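Local coordinates for protein CocE/NonD family hydrolase (PDB 3III) that is of unproven substrate specificity but, as a CocE/NonD-family member of the alpha/beta-hydrolase superfamily, probably hydrolyses ester or amide bonds, at residues Val31-Gln36 with Asn308-Lys313; Leu54-Phe59 with Ile150-Asn155; Phe112-Pro115 with Val119-Lys122; Thr174-Ala179 with Thr260-Cys265. One frame throughout, in Å; residues are numbered along the deposited sequence.

Contact 1: Val31-Gln36 with Asn308-Lys313; sequences VQYGNQ and NLERQK
E310 OE2 has two partners: the oxygen of a bridging water, which lies 2.7 Å from E310 OE2 and donates to it, and R306, one helical turn earlier, in a salt bridge. The same water lies 2.7 Å from Y33 OH, in the plane of the phenol ring at its edge, and so joins Y33 to E310; Y33 OH and E310 OE2 are themselves 4.3 Å apart, too far to bond directly. The link ties the turn between strands 22-30 and 36-47, at one border of the central alpha/beta-hydrolase sheet, to helix 306-319. Glutamate suits this partly exposed side of the helix because its chain can fold: a bend at chi2 (-71°) swings the carboxylate toward the turn although its CB does not point there.

Beside this water bridge, the side chains of Q32 and L309 cross at about a right angle. Q32 NE2 comes within 3.2 Å of L309 CD1, a tight packing contact of an amide end with a methyl. F112 touches Q32, Y33 and L309, so a third element helps to close the junction. Q32 also covers its neighbour, its CB sitting 3.5 Å above the plane of the Y33 ring, over the centre. The turn is braced from its far end, where Q36 NE2 donates to Y33 O at 2.8 Å in a nearly straight bond (173°), the acceptor lying in the plane of the Q36 amide.

Contact 2: Leu54-Phe59 with Ile150-Asn155; sequences LYINIF and IEWAAN
I56 and W152 meet at a single methyl: I56 CD1 lies 3.5 Å from W152 CZ3 and 3.6 Å from W152 CH2, reaching the far corner of the benzene half of the indole obliquely. I58 adds a second methyl at the ring edge, near the ring plane, with its CD1 4.0 Å from W152 CH2. Both isoleucines come from the direction opposite to the tryptophan, so one large flat group spans two positions of the strand.

The torsions explain the reach. CG1 of I56 takes the crowded position between the backbone N and the carbonyl carbon (chi1 66°), with the rest of the chain extended, while W152 holds CG away from its own backbone N (chi1 172°) and thrusts the ring outward from the helix. Helix 140-154 belongs to the beta-alpha-beta crossover of the alpha/beta-hydrolase fold that leads from strand 119-124 to strand 162-168, and here it reaches over strand 53-60 as well.

Isoleucine fits strand 53-60, being beta-branched and apolar, and I58 also touches W158. Alternation along the strand sends the N57 side chain away from the helix to hydrogen-bond K78 and D79. A153 is small enough to let the helix settle on M71 of strand 67-74, which I150 also touches. At the helix end, W152 O accepts from N155 N at 3.0 Å and from Q156 NE2.

Contact 3: Phe112-Pro115 with Val119-Lys122; sequences FWVP and VVVK
W113 and V120 cross at about a right angle, and the valine meets the root of the tryptophan instead of its ring system: V120 CG2 lies 3.5 Å from W113 CB and 4.2 Å from W113 CG, oblique to the indole. The contact closes a short connection of the alpha/beta-hydrolase fold, in which helix 110-113 leads through a loop into strand 119-124. CA atoms of V114 and V119 come as near as 5.7 Å.

The CB of W113 points to the strand, but with CG beside the backbone N (chi1 -68°) the ring is led away from it. That division of labour suits tryptophan: its CB packs on V120 while its broad ring reaches V70 of the sheet and Q312 and K313 of helix 306-319. V114 and V120 cross obliquely, methyl to methyl, with V114 CG2 4.1 Å from V120 CG2. The single methyl CG2 of V120 thus serves both partners, carried toward the helix by its place opposite the carbonyl carbon.

Valine suits V120, since beta-branching favours an extended backbone, and at V114 a short side chain lets the turn lie close to the strand. V120 pairs through its backbone with F59, whose side chain V114 also touches, whereas V119 turns to the other face and packs on I58. Behind W113, F112 sets its CD2 3.5 Å above the indole plane, offset toward the rim, and W113 NE1 lies in the plane of the F112 ring, at its edge.

Contact 4: Thr174-Ala179 with Thr260-Cys265; sequences TQWWVA and TPLLTC
Helix 170-179 directly follows strand 162-168, the place of the nucleophile-elbow helix in alpha/beta hydrolases, and here it reaches across strand 186-192 to strand 262-267. W176 makes that span. Its benzene half meets two strand residues lying on the same face of the sheet: W176 CZ3 is 4.0 Å from both L262 CD1 and L262 CD2, and W176 CH2 is 3.5 Å from T264 OG1. Both side chains cross the tryptophan at about a right angle and lie obliquely to its ring. T264 also brings its methyl, with CG2 4.0 Å from W176 CZ2.

One turn on, A179 allows the helix end to approach the loop before the strand, where its CB is 4.5 Å from T260 OG1; its single methyl suits so close an approach. L262 supplies bulk through two methyls, and the beta-branched T264 suits an extended backbone. P191 of strand 186-192 touches both W176 and L262.

The one polar atom of the indole, NE1, donates to G194 O, which holds the ring's edge in place. With NE1 satisfied, the ring carbons pack on the L262 and T264 methyls and on the T264 hydroxyl, so the contact across the segments rests on shape and apolar packing more than on directional bonds.

Overall arrangement
All four contacts join the central mixed sheet or its border to neighbouring elements. F112 and W113 of contact 3 pack on contact 1, whose centre is about 10 Å from that of contact 3, with K313 CA 3.6 Å from W113 CH2. Contacts 2 and 3, about 12 Å between centres, meet through paired strands, with F59 N 2.8 Å from V120 O, a probable hydrogen bond; their helices pack on opposite faces of those strands. Contacts 2 and 4, about 18 Å between centres, touch where the two crossover helices meet, I150 CD1 to V178 CG2 at 3.8 Å. Contact 4 lies nearest the chain's centre, with the W176 side chain about 12 Å from a bound palmitic acid.

Contact 1: Val31-Gln36 with Asn308-Lys313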
# COMPACT_ATOMS: atom_id res chain seq x y z
N VAL A 31 -25.43 -4.74 1.88
CA VAL A 31 -25.21 -3.76 2.96
C VAL A 31 -26.03 -2.46 2.71
O VAL A 31 -26.48 -1.82 3.66
CB VAL A 31 -23.64 -3.49 3.03
CG1 VAL A 31 -23.27 -2.16 3.65
CG2 VAL A 31 -23.01 -4.65 3.75
N GLN A 32 -26.15 -2.07 1.44
CA GLN A 32 -26.78 -0.82 1.05
C GLN A 32 -28.24 -1.00 0.65
O GLN A 32 -29.05 -0.13 0.87
CB GLN A 32 -26.01 -0.23 -0.15
CG GLN A 32 -24.53 -0.02 0.17
CD GLN A 32 -23.61 -1.22 -0.07
OE1 GLN A 32 -23.99 -2.24 -0.71
NE2 GLN A 32 -22.35 -1.10 0.45
N TYR A 33 -28.55 -2.14 0.02
CA TYR A 33 -29.76 -2.29 -0.74
C TYR A 33 -30.64 -3.49 -0.35
O TYR A 33 -31.42 -3.99 -1.16
CB TYR A 33 -29.42 -2.40 -2.24
CG TYR A 33 -28.50 -1.30 -2.76
CD1 TYR A 33 -28.84 0.05 -2.61
CD2 TYR A 33 -27.28 -1.61 -3.39
CE1 TYR A 33 -28.05 1.04 -3.09
CE2 TYR A 33 -26.49 -0.61 -3.91
CZ TYR A 33 -26.85 0.70 -3.74
OH TYR A 33 -26.04 1.71 -4.26
N GLY A 34 -30.47 -3.99 0.86
CA GLY A 34 -31.33 -5.05 1.38
C GLY A 34 -31.18 -6.39 0.64
O GLY A 34 -30.12 -6.71 0.11
N ASN A 35 -32.24 -7.19 0.60
CA ASN A 35 -32.18 -8.48 -0.08
C ASN A 35 -32.24 -8.33 -1.61
O ASN A 35 -33.27 -7.92 -2.17
CB ASN A 35 -33.30 -9.38 0.35
CG ASN A 35 -33.14 -9.85 1.77
OD1 ASN A 35 -32.12 -9.58 2.41
ND2 ASN A 35 -34.18 -10.45 2.30
N GLN A 36 -31.14 -8.69 -2.27
CA GLN A 36 -31.02 -8.44 -3.71
C GLN A 36 -30.84 -9.72 -4.51
O GLN A 36 -29.83 -10.42 -4.37
CB GLN A 36 -29.82 -7.51 -3.96
CG GLN A 36 -30.09 -6.10 -3.53
CD GLN A 36 -31.04 -5.38 -4.43
OE1 GLN A 36 -31.09 -5.69 -5.61
NE2 GLN A 36 -31.82 -4.44 -3.88
N ASN A 308 -16.87 6.20 -0.15
CA ASN A 308 -15.85 5.76 -1.11
C ASN A 308 -16.40 4.79 -2.13
O ASN A 308 -15.94 4.78 -3.30
CB ASN A 308 -14.60 5.26 -0.35
CG ASN A 308 -13.86 6.41 0.34
OD1 ASN A 308 -13.85 7.53 -0.18
ND2 ASN A 308 -13.35 6.19 1.55
N LEU A 309 -17.42 4.02 -1.75
CA LEU A 309 -18.14 3.22 -2.77
C LEU A 309 -18.81 4.17 -3.77
O LEU A 309 -18.85 3.91 -4.95
CB LEU A 309 -19.16 2.26 -2.13
CG LEU A 309 -18.57 1.17 -1.24
CD1 LEU A 309 -19.71 0.29 -0.60
CD2 LEU A 309 -17.62 0.32 -2.03
N GLU A 310 -19.37 5.30 -3.29
CA GLU A 310 -20.05 6.18 -4.19
C GLU A 310 -19.01 6.87 -5.12
O GLU A 310 -19.29 7.13 -6.29
CB GLU A 310 -20.92 7.22 -3.46
CG GLU A 310 -22.10 6.73 -2.63
CD GLU A 310 -23.22 6.21 -3.50
OE1 GLU A 310 -23.42 6.78 -4.61
OE2 GLU A 310 -23.86 5.25 -3.07
N ARG A 311 -17.81 7.12 -4.59
CA ARG A 311 -16.73 7.73 -5.39
C ARG A 311 -16.29 6.76 -6.50
O ARG A 311 -16.18 7.15 -7.69
CB ARG A 311 -15.57 8.12 -4.45
CG ARG A 311 -14.32 8.71 -5.13
CD ARG A 311 -13.09 8.66 -4.23
NE ARG A 311 -13.39 8.89 -2.84
CZ ARG A 311 -13.53 10.08 -2.28
NH1 ARG A 311 -13.38 11.14 -3.05
NH2 ARG A 311 -13.87 10.20 -0.96
N GLN A 312 -16.06 5.52 -6.11
CA GLN A 312 -15.71 4.42 -7.06
C GLN A 312 -16.76 4.31 -8.15
O GLN A 312 -16.43 4.16 -9.33
CB GLN A 312 -15.59 3.07 -6.35
CG GLN A 312 -14.44 2.90 -5.32
CD GLN A 312 -14.65 1.65 -4.45
OE1 GLN A 312 -14.98 0.57 -4.95
NE2 GLN A 312 -14.40 1.79 -3.16
N LYS A 313 -18.03 4.38 -7.74
CA LYS A 313 -19.14 4.21 -8.66
C LYS A 313 -19.22 5.42 -9.62
O LYS A 313 -19.51 5.25 -10.79
CB LYS A 313 -20.48 3.99 -7.89
CG LYS A 313 -21.74 3.84 -8.82
CD LYS A 313 -23.02 3.52 -7.95
CE LYS A 313 -24.05 4.61 -8.06
NZ LYS A 313 -24.46 4.95 -9.54
O HOH W 1 -26.29 4.33 -3.75

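Contact 2: Leu54-Phe59 with Ile150-Asn155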
# COMPACT_ATOMS: atom_id res chain seq x y z
N LEU A 54 -8.35 -21.19 -15.46
CA LEU A 54 -8.54 -20.35 -14.28
C LEU A 54 -10.02 -20.39 -13.93
O LEU A 54 -10.89 -20.38 -14.85
CB LEU A 54 -8.12 -18.90 -14.52
CG LEU A 54 -6.72 -18.53 -14.07
CD1 LEU A 54 -5.66 -19.51 -14.53
CD2 LEU A 54 -6.41 -17.09 -14.43
N TYR A 55 -10.30 -20.43 -12.64
CA TYR A 55 -11.65 -20.52 -12.11
C TYR A 55 -12.18 -19.20 -11.64
O TYR A 55 -11.48 -18.42 -11.00
CB TYR A 55 -11.75 -21.59 -11.01
CG TYR A 55 -11.47 -22.96 -11.59
CD1 TYR A 55 -12.51 -23.83 -11.92
CD2 TYR A 55 -10.17 -23.37 -11.83
CE1 TYR A 55 -12.24 -25.08 -12.50
CE2 TYR A 55 -9.90 -24.57 -12.42
CZ TYR A 55 -10.93 -25.42 -12.75
OH TYR A 55 -10.64 -26.63 -13.27
N ILE A 56 -13.44 -18.94 -11.96
CA ILE A 56 -14.08 -17.63 -11.62
C ILE A 56 -15.50 -17.81 -11.10
O ILE A 56 -16.13 -18.86 -11.27
CB ILE A 56 -14.17 -16.68 -12.87
CG1 ILE A 56 -15.10 -17.25 -13.94
CG2 ILE A 56 -12.80 -16.54 -13.51
CD1 ILE A 56 -15.27 -16.34 -15.25
N ASN A 57 -16.01 -16.74 -10.49
CA ASN A 57 -17.43 -16.56 -10.27
C ASN A 57 -17.89 -15.31 -11.00
O ASN A 57 -17.17 -14.32 -11.06
CB ASN A 57 -17.72 -16.35 -8.79
CG ASN A 57 -17.30 -17.52 -7.93
OD1 ASN A 57 -17.41 -18.68 -8.34
ND2 ASN A 57 -16.91 -17.23 -6.70
N ILE A 58 -19.11 -15.34 -11.50
CA ILE A 58 -19.72 -14.21 -12.16
C ILE A 58 -21.05 -13.86 -11.46
O ILE A 58 -21.94 -14.68 -11.38
CB ILE A 58 -20.09 -14.53 -13.63
CG1 ILE A 58 -18.89 -14.99 -14.46
CG2 ILE A 58 -20.81 -13.32 -14.30
CD1 ILE A 58 -19.28 -15.70 -15.83
N PHE A 59 -21.16 -12.64 -10.95
CA PHE A 59 -22.42 -12.16 -10.39
C PHE A 59 -22.98 -11.15 -11.37
O PHE A 59 -22.27 -10.19 -11.75
CB PHE A 59 -22.13 -11.42 -9.09
CG PHE A 59 -21.58 -12.31 -7.98
CD1 PHE A 59 -22.43 -12.86 -7.07
CD2 PHE A 59 -20.21 -12.59 -7.89
CE1 PHE A 59 -21.94 -13.68 -6.05
CE2 PHE A 59 -19.70 -13.38 -6.89
CZ PHE A 59 -20.55 -13.92 -5.95
N ILE A 150 -9.59 -10.54 -18.62
CA ILE A 150 -10.18 -9.25 -18.99
C ILE A 150 -10.73 -9.31 -20.39
O ILE A 150 -11.88 -8.93 -20.63
CB ILE A 150 -9.16 -8.06 -18.84
CG1 ILE A 150 -8.87 -7.84 -17.37
CG2 ILE A 150 -9.68 -6.81 -19.55
CD1 ILE A 150 -7.67 -6.95 -17.09
N GLU A 151 -9.92 -9.80 -21.32
CA GLU A 151 -10.31 -9.85 -22.72
C GLU A 151 -11.42 -10.86 -22.98
O GLU A 151 -12.27 -10.62 -23.82
CB GLU A 151 -9.08 -10.09 -23.61
CG GLU A 151 -8.08 -8.92 -23.54
CD GLU A 151 -8.72 -7.55 -23.85
OE1 GLU A 151 -9.24 -7.41 -24.99
OE2 GLU A 151 -8.71 -6.63 -22.98
N TRP A 152 -11.43 -11.96 -22.24
CA TRP A 152 -12.51 -12.94 -22.31
C TRP A 152 -13.86 -12.34 -21.85
O TRP A 152 -14.88 -12.50 -22.53
CB TRP A 152 -12.16 -14.14 -21.45
CG TRP A 152 -13.28 -15.13 -21.31
CD1 TRP A 152 -13.56 -16.18 -22.13
CD2 TRP A 152 -14.26 -15.15 -20.29
NE1 TRP A 152 -14.66 -16.86 -21.68
CE2 TRP A 152 -15.11 -16.23 -20.55
CE3 TRP A 152 -14.49 -14.35 -19.17
CZ2 TRP A 152 -16.19 -16.55 -19.72
CZ3 TRP A 152 -15.55 -14.68 -18.34
CH2 TRP A 152 -16.39 -15.76 -18.63
N ALA A 153 -13.82 -11.63 -20.73
CA ALA A 153 -14.97 -10.98 -20.15
C ALA A 153 -15.59 -9.98 -21.10
O ALA A 153 -16.79 -9.88 -21.16
CB ALA A 153 -14.56 -10.26 -18.84
N ALA A 154 -14.75 -9.29 -21.88
CA ALA A 154 -15.22 -8.30 -22.81
C ALA A 154 -16.05 -8.88 -23.93
O ALA A 154 -16.85 -8.17 -24.51
CB ALA A 154 -14.09 -7.49 -23.39
N ASN A 155 -15.92 -10.17 -24.17
CA ASN A 155 -16.64 -10.83 -25.22
C ASN A 155 -17.86 -11.66 -24.78
O ASN A 155 -18.46 -12.33 -25.59
CB ASN A 155 -15.66 -11.72 -26.00
CG ASN A 155 -14.78 -10.91 -26.93
OD1 ASN A 155 -13.56 -11.10 -26.95
ND2 ASN A 155 -15.36 -9.95 -27.61

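Contact 3: Phe112-Pro115 with Val119-Lys122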
# COMPACT_ATOMS: atom_id res chain seq x y z
N PHE A 112 -23.27 -4.48 -3.72
CA PHE A 112 -23.25 -3.01 -4.04
C PHE A 112 -23.29 -2.81 -5.54
O PHE A 112 -24.07 -2.01 -6.06
CB PHE A 112 -22.01 -2.29 -3.43
CG PHE A 112 -21.86 -0.85 -3.89
CD1 PHE A 112 -22.74 0.11 -3.47
CD2 PHE A 112 -20.90 -0.48 -4.81
CE1 PHE A 112 -22.66 1.42 -3.89
CE2 PHE A 112 -20.82 0.84 -5.25
CZ PHE A 112 -21.69 1.79 -4.80
N TRP A 113 -22.46 -3.54 -6.27
CA TRP A 113 -22.31 -3.24 -7.69
C TRP A 113 -23.43 -3.79 -8.54
O TRP A 113 -23.93 -3.08 -9.41
CB TRP A 113 -20.96 -3.71 -8.21
CG TRP A 113 -19.84 -2.91 -7.63
CD1 TRP A 113 -19.06 -3.26 -6.58
CD2 TRP A 113 -19.41 -1.61 -8.03
NE1 TRP A 113 -18.15 -2.29 -6.31
CE2 TRP A 113 -18.35 -1.25 -7.18
CE3 TRP A 113 -19.80 -0.73 -9.04
CZ2 TRP A 113 -17.68 -0.06 -7.31
CZ3 TRP A 113 -19.15 0.45 -9.16
CH2 TRP A 113 -18.11 0.79 -8.30
N VAL A 114 -23.83 -5.02 -8.30
CA VAL A 114 -24.83 -5.64 -9.15
C VAL A 114 -26.20 -4.94 -9.12
O VAL A 114 -26.80 -4.79 -10.16
CB VAL A 114 -24.90 -7.17 -8.99
CG1 VAL A 114 -25.96 -7.74 -9.92
CG2 VAL A 114 -23.55 -7.77 -9.37
N PRO A 115 -26.68 -4.47 -7.97
CA PRO A 115 -27.95 -3.74 -7.98
C PRO A 115 -27.85 -2.42 -8.73
O PRO A 115 -28.85 -1.88 -9.16
CB PRO A 115 -28.22 -3.48 -6.53
CG PRO A 115 -27.57 -4.63 -5.86
CD PRO A 115 -26.29 -4.84 -6.60
N VAL A 119 -21.93 -5.93 -13.74
CA VAL A 119 -21.56 -7.32 -13.53
C VAL A 119 -20.29 -7.32 -12.62
O VAL A 119 -19.48 -6.42 -12.73
CB VAL A 119 -21.32 -8.07 -14.87
CG1 VAL A 119 -20.54 -9.40 -14.66
CG2 VAL A 119 -22.64 -8.30 -15.60
N VAL A 120 -20.18 -8.27 -11.68
CA VAL A 120 -18.95 -8.49 -10.93
C VAL A 120 -18.34 -9.86 -11.26
O VAL A 120 -19.03 -10.90 -11.16
CB VAL A 120 -19.14 -8.30 -9.39
CG1 VAL A 120 -17.83 -8.64 -8.64
CG2 VAL A 120 -19.60 -6.83 -9.03
N VAL A 121 -17.06 -9.87 -11.66
CA VAL A 121 -16.36 -11.14 -11.95
C VAL A 121 -15.27 -11.28 -10.94
O VAL A 121 -14.50 -10.33 -10.71
CB VAL A 121 -15.74 -11.22 -13.36
CG1 VAL A 121 -14.95 -12.52 -13.53
CG2 VAL A 121 -16.80 -11.01 -14.49
N LYS A 122 -15.23 -12.43 -10.28
CA LYS A 122 -14.21 -12.70 -9.24
C LYS A 122 -13.31 -13.78 -9.77
O LYS A 122 -13.78 -14.87 -10.08
CB LYS A 122 -14.87 -13.16 -7.92
CG LYS A 122 -13.88 -13.42 -6.81
CD LYS A 122 -13.35 -12.09 -6.19
CE LYS A 122 -11.93 -12.29 -5.70
NZ LYS A 122 -11.23 -11.12 -5.27

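Contact 4: Thr174-Ala179 with Thr260-Cys265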
# COMPACT_ATOMS: atom_id res chain seq x y z
N THR A 174 -2.20 -6.51 -8.35
CA THR A 174 -2.46 -7.19 -9.63
C THR A 174 -3.01 -6.24 -10.71
O THR A 174 -2.87 -6.52 -11.89
CB THR A 174 -3.39 -8.38 -9.48
OG1 THR A 174 -4.61 -8.00 -8.81
CG2 THR A 174 -2.75 -9.51 -8.68
N GLN A 175 -3.64 -5.15 -10.29
CA GLN A 175 -4.12 -4.12 -11.26
C GLN A 175 -2.96 -3.32 -11.79
O GLN A 175 -2.90 -3.08 -12.98
CB GLN A 175 -5.10 -3.19 -10.62
CG GLN A 175 -6.37 -3.88 -10.11
CD GLN A 175 -7.33 -2.83 -9.55
OE1 GLN A 175 -7.74 -1.93 -10.29
NE2 GLN A 175 -7.71 -2.95 -8.26
N TRP A 176 -2.02 -2.89 -10.94
CA TRP A 176 -0.86 -2.20 -11.49
C TRP A 176 -0.19 -3.10 -12.51
O TRP A 176 0.19 -2.67 -13.60
CB TRP A 176 0.16 -1.85 -10.39
CG TRP A 176 -0.29 -0.85 -9.34
CD1 TRP A 176 -0.30 -1.06 -7.98
CD2 TRP A 176 -0.70 0.52 -9.54
NE1 TRP A 176 -0.75 0.06 -7.34
CE2 TRP A 176 -0.94 1.07 -8.25
CE3 TRP A 176 -0.83 1.37 -10.67
CZ2 TRP A 176 -1.38 2.39 -8.06
CZ3 TRP A 176 -1.23 2.69 -10.46
CH2 TRP A 176 -1.50 3.19 -9.17
N TRP A 177 -0.00 -4.34 -12.14
CA TRP A 177 0.56 -5.33 -13.06
C TRP A 177 -0.19 -5.46 -14.42
O TRP A 177 0.41 -5.25 -15.49
CB TRP A 177 0.75 -6.71 -12.37
CG TRP A 177 2.16 -6.83 -11.81
CD1 TRP A 177 2.53 -6.83 -10.49
CD2 TRP A 177 3.38 -6.93 -12.56
NE1 TRP A 177 3.87 -6.94 -10.39
CE2 TRP A 177 4.43 -6.99 -11.63
CE3 TRP A 177 3.68 -6.96 -13.92
CZ2 TRP A 177 5.76 -7.08 -12.03
CZ3 TRP A 177 5.00 -7.07 -14.32
CH2 TRP A 177 6.02 -7.13 -13.39
N VAL A 178 -1.46 -5.83 -14.39
CA VAL A 178 -2.17 -6.09 -15.68
C VAL A 178 -2.28 -4.81 -16.51
O VAL A 178 -2.16 -4.82 -17.74
CB VAL A 178 -3.53 -6.80 -15.45
CG1 VAL A 178 -4.62 -5.84 -14.92
CG2 VAL A 178 -3.97 -7.51 -16.71
N ALA A 179 -2.46 -3.67 -15.85
CA ALA A 179 -2.57 -2.39 -16.57
C ALA A 179 -1.27 -2.04 -17.32
O ALA A 179 -1.32 -1.37 -18.38
CB ALA A 179 -2.98 -1.23 -15.63
N THR A 260 -4.31 3.52 -18.74
CA THR A 260 -5.74 3.35 -18.38
C THR A 260 -6.21 4.44 -17.40
O THR A 260 -5.50 4.78 -16.48
CB THR A 260 -5.93 1.94 -17.73
OG1 THR A 260 -5.49 0.92 -18.65
CG2 THR A 260 -7.36 1.67 -17.29
N PRO A 261 -7.42 4.99 -17.61
CA PRO A 261 -7.97 5.90 -16.62
C PRO A 261 -7.93 5.29 -15.21
O PRO A 261 -8.28 4.11 -15.01
CB PRO A 261 -9.42 6.07 -17.07
CG PRO A 261 -9.38 5.93 -18.57
CD PRO A 261 -8.29 4.86 -18.80
N LEU A 262 -7.53 6.11 -14.27
CA LEU A 262 -6.99 5.64 -12.99
C LEU A 262 -7.50 6.44 -11.79
O LEU A 262 -7.44 7.65 -11.77
CB LEU A 262 -5.43 5.78 -13.07
CG LEU A 262 -4.65 5.66 -11.77
CD1 LEU A 262 -4.84 4.23 -11.21
CD2 LEU A 262 -3.15 5.89 -12.00
N LEU A 263 -8.05 5.72 -10.82
CA LEU A 263 -8.38 6.20 -9.49
C LEU A 263 -7.55 5.40 -8.48
O LEU A 263 -7.79 4.23 -8.24
CB LEU A 263 -9.90 6.07 -9.24
CG LEU A 263 -10.36 6.41 -7.82
CD1 LEU A 263 -10.05 7.87 -7.39
CD2 LEU A 263 -11.88 6.14 -7.60
N THR A 264 -6.53 6.04 -7.89
CA THR A 264 -5.68 5.44 -6.91
C THR A 264 -6.09 5.81 -5.52
O THR A 264 -6.41 7.00 -5.26
CB THR A 264 -4.23 5.95 -7.11
OG1 THR A 264 -3.85 5.67 -8.46
CG2 THR A 264 -3.25 5.28 -6.09
N CYS A 265 -6.08 4.85 -4.60
CA CYS A 265 -6.09 5.24 -3.18
C CYS A 265 -4.73 4.89 -2.60
O CYS A 265 -4.22 3.77 -2.81
CB CYS A 265 -7.21 4.56 -2.40
SG CYS A 265 -7.07 4.88 -0.65